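Local coordinates for xylose isomerase domain protein TIM barrel (Planctomyces limnophilus, PDB 3TVA) that binds a magnesium ion in a xylose isomerase-like TIM barrel and may act as an isomerase, at residues H156-Q161 with P185-L190; I181-A186 with E198-V203; S209-D214 with T257-I262. All coordinates share one frame; numbering follows the deposited sequence.

Contact 1. Residues H156-Q161 with P185-L190; sequences HLETGQ and PANMIL. With MG (magnesium ion), chain C.
Polar bonds converge on one nitrogen here, ND2 of N187, which serves the end of strand 154-158 and the loop beyond. Its straighter bond runs to the backbone oxygen of T159, with ND2 2.9 Å from O, the N-H...O angle 151° and the acceptor close to the amide plane. The other, to OE2 of E158 at 2.6 Å from ND2, is bent to 117° and weak; carboxylate and amide planes stand 70° apart. The same OE2 binds the magnesium ion at 2.4 Å, so N187 is a second-shell residue that touches a metal ligand directly. E158 reaches the ion with CG anti to its backbone N and a bend at chi2, and its other oxygen, OE1, is held by N182 ND2. The carboxylate is thus gripped at both oxygens, which probably limits its rotation.

Apolar contact is a single tight point: CG2 of T159 presses on CG of selenomethionine M188 at 3.4 Å, the two side chains crossing at about a right angle. T159 keeps OG1 for the backbone N of D184.

Strand 154-158 lies between strands 118-121 and 179-183 in the barrel sheet, while helix 185-190 follows 179-183 and packs through M188 and I189 on helix 196-203.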
loop_
_atom_site.group_PDB
_atom_site.type_symbol
_atom_site.label_atom_id
_atom_site.label_comp_id
_atom_site.label_asym_id
_atom_site.label_seq_id
_atom_site.Cartn_x
_atom_site.Cartn_y
_atom_site.Cartn_z
ATOM N N HIS A 156 -7.448 -2.026 3.114
ATOM C CA HIS A 156 -6.130 -2.030 3.753
ATOM C C HIS A 156 -5.566 -0.608 3.780
ATOM O O HIS A 156 -5.280 -0.019 2.720
ATOM C CB HIS A 156 -5.162 -2.931 2.970
ATOM C CG HIS A 156 -5.573 -4.371 2.897
ATOM N ND1 HIS A 156 -4.797 -5.331 2.270
ATOM C CD2 HIS A 156 -6.662 -5.024 3.369
ATOM C CE1 HIS A 156 -5.401 -6.504 2.347
ATOM N NE2 HIS A 156 -6.535 -6.346 3.011
ATOM N N LEU A 157 -5.404 -0.048 4.977
ATOM C CA LEU A 157 -4.826 1.291 5.110
ATOM C C LEU A 157 -3.334 1.221 4.886
ATOM O O LEU A 157 -2.629 0.440 5.523
ATOM C CB LEU A 157 -5.094 1.878 6.503
ATOM C CG LEU A 157 -6.565 2.036 6.860
ATOM C CD1 LEU A 157 -6.768 2.514 8.309
ATOM C CD2 LEU A 157 -7.232 2.996 5.866
ATOM N N GLU A 158 -2.848 2.036 3.968
ATOM C CA GLU A 158 -1.426 2.132 3.718
ATOM C C GLU A 158 -0.750 2.893 4.875
ATOM O O GLU A 158 -1.307 3.864 5.377
ATOM C CB GLU A 158 -1.227 2.857 2.398
ATOM C CG GLU A 158 0.169 3.284 2.152
ATOM C CD GLU A 158 1.068 2.138 1.749
ATOM O OE1 GLU A 158 0.628 0.976 1.621
ATOM O OE2 GLU A 158 2.242 2.429 1.575
ATOM N N THR A 159 0.423 2.437 5.311
ATOM C CA THR A 159 1.164 3.109 6.381
ATOM C C THR A 159 1.444 4.564 6.047
ATOM O O THR A 159 2.069 4.867 5.022
ATOM C CB THR A 159 2.561 2.501 6.586
ATOM O OG1 THR A 159 2.461 1.097 6.779
ATOM C CG2 THR A 159 3.208 3.117 7.790
ATOM N N GLY A 160 1.003 5.443 6.946
ATOM C CA GLY A 160 1.040 6.887 6.777
ATOM C C GLY A 160 2.045 7.599 7.661
ATOM O O GLY A 160 3.081 7.049 8.053
ATOM N N GLN A 161 1.733 8.852 7.957
ATOM C CA GLN A 161 2.544 9.654 8.866
ATOM C C GLN A 161 2.180 9.423 10.337
ATOM O O GLN A 161 2.919 9.837 11.235
ATOM C CB GLN A 161 2.405 11.137 8.521
ATOM C CG GLN A 161 3.448 12.052 9.161
ATOM C CD GLN A 161 2.924 12.780 10.397
ATOM O OE1 GLN A 161 1.798 12.544 10.853
ATOM N NE2 GLN A 161 3.746 13.676 10.940
ATOM N N PRO A 185 7.078 -0.397 5.664
ATOM C CA PRO A 185 8.067 0.134 6.616
ATOM C C PRO A 185 8.842 1.360 6.103
ATOM O O PRO A 185 9.233 2.208 6.908
ATOM C CB PRO A 185 9.005 -1.048 6.827
ATOM C CG PRO A 185 8.944 -1.805 5.517
ATOM C CD PRO A 185 7.554 -1.601 4.960
ATOM N N ALA A 186 9.069 1.458 4.792
ATOM C CA ALA A 186 9.840 2.570 4.267
ATOM C C ALA A 186 9.105 3.887 4.465
ATOM O O ALA A 186 9.745 4.922 4.682
ATOM C CB ALA A 186 10.182 2.358 2.792
ATOM N N ASN A 187 7.771 3.848 4.432
ATOM C CA ASN A 187 6.978 5.066 4.618
ATOM C C ASN A 187 7.247 5.748 5.954
ATOM O O ASN A 187 7.323 6.967 6.027
ATOM C CB ASN A 187 5.468 4.811 4.449
ATOM C CG ASN A 187 5.084 4.510 2.994
ATOM O OD1 ASN A 187 5.909 4.627 2.086
ATOM N ND2 ASN A 187 3.823 4.145 2.771
HETATM N N MSE A 188 7.407 4.966 7.012
HETATM C CA MSE A 188 7.642 5.572 8.316
HETATM C C MSE A 188 9.019 6.199 8.435
HETATM O O MSE A 188 9.218 7.128 9.215
HETATM C CB MSE A 188 7.428 4.562 9.418
HETATM C CG MSE A 188 5.985 4.143 9.527
HETATM SE SE MSE A 188 5.844 3.167 11.175
HETATM C CE MSE A 188 5.995 4.659 12.444
ATOM N N ILE A 189 9.967 5.691 7.656
ATOM C CA ILE A 189 11.269 6.323 7.568
ATOM C C ILE A 189 11.199 7.589 6.723
ATOM O O ILE A 189 11.823 8.600 7.048
ATOM C CB ILE A 189 12.314 5.343 7.021
ATOM C CG1 ILE A 189 12.485 4.191 8.014
ATOM C CG2 ILE A 189 13.628 6.052 6.776
ATOM C CD1 ILE A 189 13.515 3.162 7.608
ATOM N N LEU A 190 10.426 7.533 5.643
ATOM C CA LEU A 190 10.280 8.683 4.758
ATOM C C LEU A 190 9.629 9.853 5.502
ATOM O O LEU A 190 10.126 10.980 5.449
ATOM C CB LEU A 190 9.496 8.295 3.500
ATOM C CG LEU A 190 10.227 7.343 2.546
ATOM C CD1 LEU A 190 9.281 6.820 1.467
ATOM C CD2 LEU A 190 11.437 8.042 1.900
HETATM MG MG MG C . 3.662 1.454 -0.143
#

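Contact 2. Residues I181-A186 with E198-V203; sequences INFDPA and EALRKV. With MG (magnesium ion), chain C.
F183 leaves strand 179-183 on the side of helix 196-203, and L200 crosses its ring obliquely. With CG anti to its backbone N (chi1 -166°), the phenyl group reaches outward from the strand and presents one face to the leucine. CD1 of L200 sits over the middle of that face, 4.0 Å from the ring centroid and only 10° off the normal, a CH-pi contact. CB of the same leucine comes down nearer the tip of the ring, 3.6 Å from F183 CZ. The leucine can cover centre and tip together because its own CG is anti to the backbone N and the chain then turns at chi2.

V203, one helical turn on, meets both outward-facing strand residues: its CG2 comes to 4.1 Å from F183 CD2, the two side chains crossing at about a right angle, and its CB takes the end of I181, CD1, at 3.7 Å. I181 and V203 cross at about a right angle. An alanine in place of F183 would probably lose the CH-pi contact and leave L200 and V203 with much less to pack against.

D184, next along the chain, turns the other way to bind magnesium through OD2, while OD1 accepts a weak N-cap bond from A186 N.

This is strand-to-helix packing of the barrel wall, segments 181-183 and 198-203 running nearly antiparallel at 157°. Helix 240-249 adds Y243 beside F183 and T246 and L247 beside L200, and helix 164-174 touches I181 and A199.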
loop_
_atom_site.group_PDB
_atom_site.type_symbol
_atom_site.label_atom_id
_atom_site.label_comp_id
_atom_site.label_asym_id
_atom_site.label_seq_id
_atom_site.Cartn_x
_atom_site.Cartn_y
_atom_site.Cartn_z
ATOM N N ILE A 181 -4.500 -3.278 7.468
ATOM C CA ILE A 181 -3.351 -2.453 7.122
ATOM C C ILE A 181 -2.562 -3.076 5.977
ATOM O O ILE A 181 -2.357 -4.299 5.951
ATOM C CB ILE A 181 -2.423 -2.332 8.348
ATOM C CG1 ILE A 181 -3.079 -1.454 9.424
ATOM C CG2 ILE A 181 -1.029 -1.793 7.954
ATOM C CD1 ILE A 181 -2.327 -1.486 10.741
ATOM N N ASN A 182 -2.154 -2.250 5.014
ATOM C CA ASN A 182 -1.053 -2.628 4.135
ATOM C C ASN A 182 0.209 -2.019 4.715
ATOM O O ASN A 182 0.411 -0.795 4.646
ATOM C CB ASN A 182 -1.244 -2.106 2.706
ATOM C CG ASN A 182 -0.139 -2.594 1.767
ATOM O OD1 ASN A 182 -0.199 -3.714 1.244
ATOM N ND2 ASN A 182 0.890 -1.766 1.569
ATOM N N PHE A 183 1.083 -2.861 5.251
ATOM C CA PHE A 183 2.224 -2.331 5.980
ATOM C C PHE A 183 3.380 -1.981 5.044
ATOM O O PHE A 183 3.821 -2.812 4.232
ATOM C CB PHE A 183 2.694 -3.289 7.084
ATOM C CG PHE A 183 3.651 -2.641 8.060
ATOM C CD1 PHE A 183 5.019 -2.757 7.893
ATOM C CD2 PHE A 183 3.171 -1.876 9.122
ATOM C CE1 PHE A 183 5.903 -2.134 8.776
ATOM C CE2 PHE A 183 4.044 -1.251 10.013
ATOM C CZ PHE A 183 5.406 -1.374 9.839
ATOM N N ASP A 184 3.850 -0.742 5.154
ATOM C CA ASP A 184 4.998 -0.252 4.381
ATOM C C ASP A 184 6.055 0.371 5.295
ATOM O O ASP A 184 5.924 1.515 5.705
ATOM C CB ASP A 184 4.595 0.741 3.287
ATOM C CG ASP A 184 5.791 1.174 2.425
ATOM O OD1 ASP A 184 6.946 1.181 2.896
ATOM O OD2 ASP A 184 5.601 1.494 1.247
ATOM N N PRO A 185 7.078 -0.397 5.664
ATOM C CA PRO A 185 8.067 0.134 6.616
ATOM C C PRO A 185 8.842 1.360 6.103
ATOM O O PRO A 185 9.233 2.208 6.908
ATOM C CB PRO A 185 9.005 -1.048 6.827
ATOM C CG PRO A 185 8.944 -1.805 5.517
ATOM C CD PRO A 185 7.554 -1.601 4.960
ATOM N N ALA A 186 9.069 1.458 4.792
ATOM C CA ALA A 186 9.840 2.570 4.267
ATOM C C ALA A 186 9.105 3.887 4.465
ATOM O O ALA A 186 9.745 4.922 4.682
ATOM C CB ALA A 186 10.182 2.358 2.792
ATOM N N GLU A 198 9.415 -1.743 15.126
ATOM C CA GLU A 198 8.627 -1.582 16.354
ATOM C C GLU A 198 7.147 -1.303 16.060
ATOM O O GLU A 198 6.265 -1.793 16.760
ATOM C CB GLU A 198 9.194 -0.468 17.229
ATOM C CG GLU A 198 10.581 -0.776 17.778
ATOM C CD GLU A 198 11.262 0.438 18.400
ATOM O OE1 GLU A 198 10.557 1.408 18.765
ATOM O OE2 GLU A 198 12.510 0.421 18.520
ATOM N N ALA A 199 6.876 -0.506 15.033
ATOM C CA ALA A 199 5.497 -0.197 14.683
ATOM C C ALA A 199 4.786 -1.452 14.184
ATOM O O ALA A 199 3.640 -1.685 14.523
ATOM C CB ALA A 199 5.421 0.910 13.627
ATOM N N LEU A 200 5.477 -2.239 13.364
ATOM C CA LEU A 200 4.947 -3.506 12.875
ATOM C C LEU A 200 4.504 -4.426 14.015
ATOM O O LEU A 200 3.430 -5.019 13.944
ATOM C CB LEU A 200 5.998 -4.226 12.032
ATOM C CG LEU A 200 5.603 -5.628 11.562
ATOM C CD1 LEU A 200 4.351 -5.579 10.664
ATOM C CD2 LEU A 200 6.781 -6.284 10.835
ATOM N N ARG A 201 5.338 -4.566 15.050
ATOM C CA ARG A 201 4.967 -5.376 16.206
ATOM C C ARG A 201 3.690 -4.850 16.852
ATOM O O ARG A 201 2.832 -5.621 17.253
ATOM C CB ARG A 201 6.069 -5.392 17.258
ATOM C CG ARG A 201 7.338 -6.143 16.864
ATOM C CD ARG A 201 8.242 -6.296 18.083
ATOM N NE ARG A 201 9.272 -7.287 17.813
ATOM C CZ ARG A 201 9.098 -8.592 17.980
ATOM N NH1 ARG A 201 7.951 -9.051 18.452
ATOM N NH2 ARG A 201 10.075 -9.427 17.683
ATOM N N LYS A 202 3.572 -3.530 16.968
ATOM C CA LYS A 202 2.418 -2.939 17.634
ATOM C C LYS A 202 1.125 -3.180 16.860
ATOM O O LYS A 202 0.070 -3.371 17.461
ATOM C CB LYS A 202 2.617 -1.433 17.817
ATOM C CG LYS A 202 3.452 -1.055 19.023
ATOM C CD LYS A 202 3.614 0.458 19.099
ATOM C CE LYS A 202 4.203 0.903 20.428
ATOM N NZ LYS A 202 4.496 2.368 20.437
ATOM N N VAL A 203 1.199 -3.117 15.531
ATOM C CA VAL A 203 -0.006 -3.210 14.696
ATOM C C VAL A 203 -0.302 -4.601 14.138
ATOM O O VAL A 203 -1.190 -4.752 13.295
ATOM C CB VAL A 203 -0.063 -2.129 13.589
ATOM C CG1 VAL A 203 0.071 -0.739 14.216
ATOM C CG2 VAL A 203 1.004 -2.372 12.508
HETATM MG MG MG C . 3.662 1.454 -0.143
#

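Contact 3. Residues S209-D214 with T257-I262. With MG (magnesium ion), chain C; GOL (glycerol), chain E.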
loop_
_atom_site.group_PDB
_atom_site.type_symbol
_atom_site.label_atom_id
_atom_site.label_comp_id
_atom_site.label_asym_id
_atom_site.label_seq_id
_atom_site.Cartn_x
_atom_site.Cartn_y
_atom_site.Cartn_z
ATOM N N SER A 209 -1.580 -7.152 4.371
ATOM C CA SER A 209 -0.757 -7.179 3.160
ATOM C C SER A 209 0.438 -6.294 3.421
ATOM O O SER A 209 0.422 -5.509 4.361
ATOM C CB SER A 209 -1.525 -6.736 1.900
ATOM O OG SER A 209 -1.988 -5.401 2.019
ATOM N N ILE A 210 1.489 -6.409 2.625
ATOM C CA ILE A 210 2.669 -5.595 2.909
ATOM C C ILE A 210 3.355 -5.120 1.645
ATOM O O ILE A 210 3.193 -5.707 0.581
ATOM C CB ILE A 210 3.726 -6.362 3.746
ATOM C CG1 ILE A 210 4.316 -7.499 2.928
ATOM C CG2 ILE A 210 3.135 -6.912 5.076
ATOM C CD1 ILE A 210 5.815 -7.514 2.939
ATOM N N HIS A 211 4.129 -4.047 1.784
ATOM C CA HIS A 211 5.045 -3.626 0.747
ATOM C C HIS A 211 6.482 -3.810 1.215
ATOM O O HIS A 211 6.812 -3.547 2.379
ATOM C CB HIS A 211 4.757 -2.177 0.340
ATOM C CG HIS A 211 3.482 -2.031 -0.430
ATOM N ND1 HIS A 211 2.866 -0.820 -0.646
ATOM C CD2 HIS A 211 2.697 -2.960 -1.032
ATOM C CE1 HIS A 211 1.754 -1.000 -1.334
ATOM N NE2 HIS A 211 1.629 -2.291 -1.588
ATOM N N CYS A 212 7.324 -4.311 0.318
ATOM C CA CYS A 212 8.746 -4.359 0.581
ATOM C C CYS A 212 9.373 -3.200 -0.155
ATOM O O CYS A 212 9.456 -3.198 -1.384
ATOM C CB CYS A 212 9.352 -5.678 0.096
ATOM S SG CYS A 212 8.767 -7.073 1.083
ATOM N N LYS A 213 9.813 -2.218 0.622
ATOM C CA LYS A 213 10.395 -0.999 0.085
ATOM C C LYS A 213 11.407 -0.530 1.128
ATOM O O LYS A 213 11.276 -0.862 2.309
ATOM C CB LYS A 213 9.310 0.060 -0.142
ATOM C CG LYS A 213 9.801 1.236 -0.974
ATOM C CD LYS A 213 9.156 2.547 -0.570
ATOM C CE LYS A 213 7.736 2.623 -0.976
ATOM N NZ LYS A 213 6.958 3.595 -0.131
ATOM N N ASP A 214 12.418 0.228 0.711
ATOM C CA ASP A 214 13.471 0.638 1.645
ATOM C C ASP A 214 13.722 2.146 1.551
ATOM O O ASP A 214 13.434 2.769 0.525
ATOM C CB ASP A 214 14.765 -0.137 1.354
ATOM C CG ASP A 214 15.640 -0.345 2.602
ATOM O OD1 ASP A 214 15.428 0.330 3.637
ATOM O OD2 ASP A 214 16.559 -1.188 2.533
ATOM N N THR A 257 5.080 -7.859 -1.466
ATOM C CA THR A 257 4.909 -7.061 -2.662
ATOM C C THR A 257 5.971 -5.976 -2.733
ATOM O O THR A 257 5.971 -5.027 -1.942
ATOM C CB THR A 257 3.504 -6.423 -2.749
ATOM O OG1 THR A 257 2.500 -7.423 -2.535
ATOM C CG2 THR A 257 3.304 -5.770 -4.126
ATOM N N ILE A 258 6.871 -6.125 -3.694
ATOM C CA ILE A 258 7.935 -5.163 -3.904
ATOM C C ILE A 258 7.378 -3.883 -4.511
ATOM O O ILE A 258 6.673 -3.901 -5.526
ATOM C CB ILE A 258 9.006 -5.706 -4.870
ATOM C CG1 ILE A 258 9.510 -7.071 -4.415
ATOM C CG2 ILE A 258 10.150 -4.718 -5.002
ATOM C CD1 ILE A 258 10.261 -7.840 -5.515
ATOM N N GLU A 259 7.709 -2.764 -3.891
ATOM C CA GLU A 259 7.346 -1.478 -4.441
ATOM C C GLU A 259 8.596 -0.631 -4.609
ATOM O O GLU A 259 9.342 -0.443 -3.656
ATOM C CB GLU A 259 6.364 -0.757 -3.524
ATOM C CG GLU A 259 5.883 0.557 -4.131
ATOM C CD GLU A 259 4.881 1.248 -3.237
ATOM O OE1 GLU A 259 5.208 1.427 -2.057
ATOM O OE2 GLU A 259 3.773 1.582 -3.705
ATOM N N ARG A 260 8.856 -0.156 -5.823
ATOM C CA ARG A 260 9.953 0.785 -6.021
ATOM C C ARG A 260 9.445 1.911 -6.888
ATOM O O ARG A 260 9.219 1.713 -8.099
ATOM C CB ARG A 260 11.108 0.074 -6.720
ATOM C CG ARG A 260 12.314 0.946 -7.001
ATOM C CD ARG A 260 13.310 0.927 -5.847
ATOM N NE ARG A 260 14.469 1.762 -6.147
ATOM C CZ ARG A 260 14.557 3.055 -5.854
ATOM N NH1 ARG A 260 13.546 3.677 -5.243
ATOM N NH2 ARG A 260 15.656 3.732 -6.180
ATOM N N GLU A 261 9.321 3.121 -6.346
ATOM C CA GLU A 261 8.640 4.062 -7.195
ATOM C C GLU A 261 9.662 4.976 -7.826
ATOM O O GLU A 261 9.958 6.053 -7.317
ATOM C CB GLU A 261 7.712 4.904 -6.313
ATOM C CG GLU A 261 7.006 4.110 -5.214
ATOM C CD GLU A 261 6.085 4.977 -4.356
ATOM O OE1 GLU A 261 6.538 5.440 -3.286
ATOM O OE2 GLU A 261 4.911 5.188 -4.744
ATOM N N ILE A 262 10.052 4.609 -9.036
ATOM C CA ILE A 262 10.791 5.470 -9.928
ATOM C C ILE A 262 10.322 5.141 -11.339
ATOM O O ILE A 262 11.129 4.750 -12.188
ATOM C CB ILE A 262 12.330 5.262 -9.774
ATOM C CG1 ILE A 262 12.696 3.773 -9.788
ATOM C CG2 ILE A 262 12.824 5.861 -8.461
ATOM C CD1 ILE A 262 14.193 3.510 -9.751
HETATM MG MG MG C . 3.662 1.454 -0.143
HETATM C C1 GOL E . 0.551 3.993 -3.173
HETATM O O1 GOL E . 0.202 5.292 -2.761
HETATM C C2 GOL E . 1.852 3.551 -2.500
HETATM O O2 GOL E . 1.698 2.257 -1.956
HETATM C C3 GOL E . 2.349 4.531 -1.437
HETATM O O3 GOL E . 3.612 4.135 -0.930
HETATM O O HOH W 1 1.455 -8.000 -0.032
#
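Two neighbouring parallel strands of the TIM barrel meet here, one giving a magnesium ligand from within, H211, the other from just past its end, E259. T257 O accepts from C212 N at 2.7 Å, and C212 O accepts from E259 N at 3.1 Å; both bonds are nearly straight at hydrogen, but both donors stand above the carbonyl plane.

H211 and T257 share a face of the sheet and lie side by side, pointing the same way, whereas C212 and I258 occupy the opposite face. The imidazole, with CG anti to the carbonyl carbon (chi1 -71°), directs ND1 to the magnesium at 2.5 Å. Q39 OE1 holds NE2 of the same ring, so both ring nitrogens are engaged and the ring's rotation is probably fixed. E259 instead runs extended, CG anti to its backbone N (chi1 -176°), and brings OE1 to the metal, also at 2.5 Å. Its carboxylate is turned 59° from the imidazole plane, and OE2 accepts from O2 of a glycerol that probably came from the crystallisation liquor.

K213 lies alongside E259, kinked at chi2 and chi3 so that CE passes 3.0 Å from E259 OE1. Its NZ bonds to D184 OD2, another metal ligand, and forms a long salt bridge to E261 OE1. On the T257 side a water joins the strands, accepting from I210 N and, at 2.8 Å, from T257 OG1.

Along the chain contact 1 shares P185 and A186 with contact 2, both using helix 185-190, and contact 3 opens only after contact 2 has closed. Their centres lie about 7 Å (1 and 2), 11 Å (1 and 3) and 13 Å (2 and 3) apart. All three reach one barrel sheet, in which strands 154-158, 179-183, 207-216 and 256-258 are successive parallel neighbours. Each strand, or the residue just past it, gives one ligand, so the four-residue magnesium site is assembled across this arc of the barrel. Contact 2 also holds a ligand, D184, while its I181 and F183 pack outward on helix 196-203. N182 ties them together, bonding to E158 and S209.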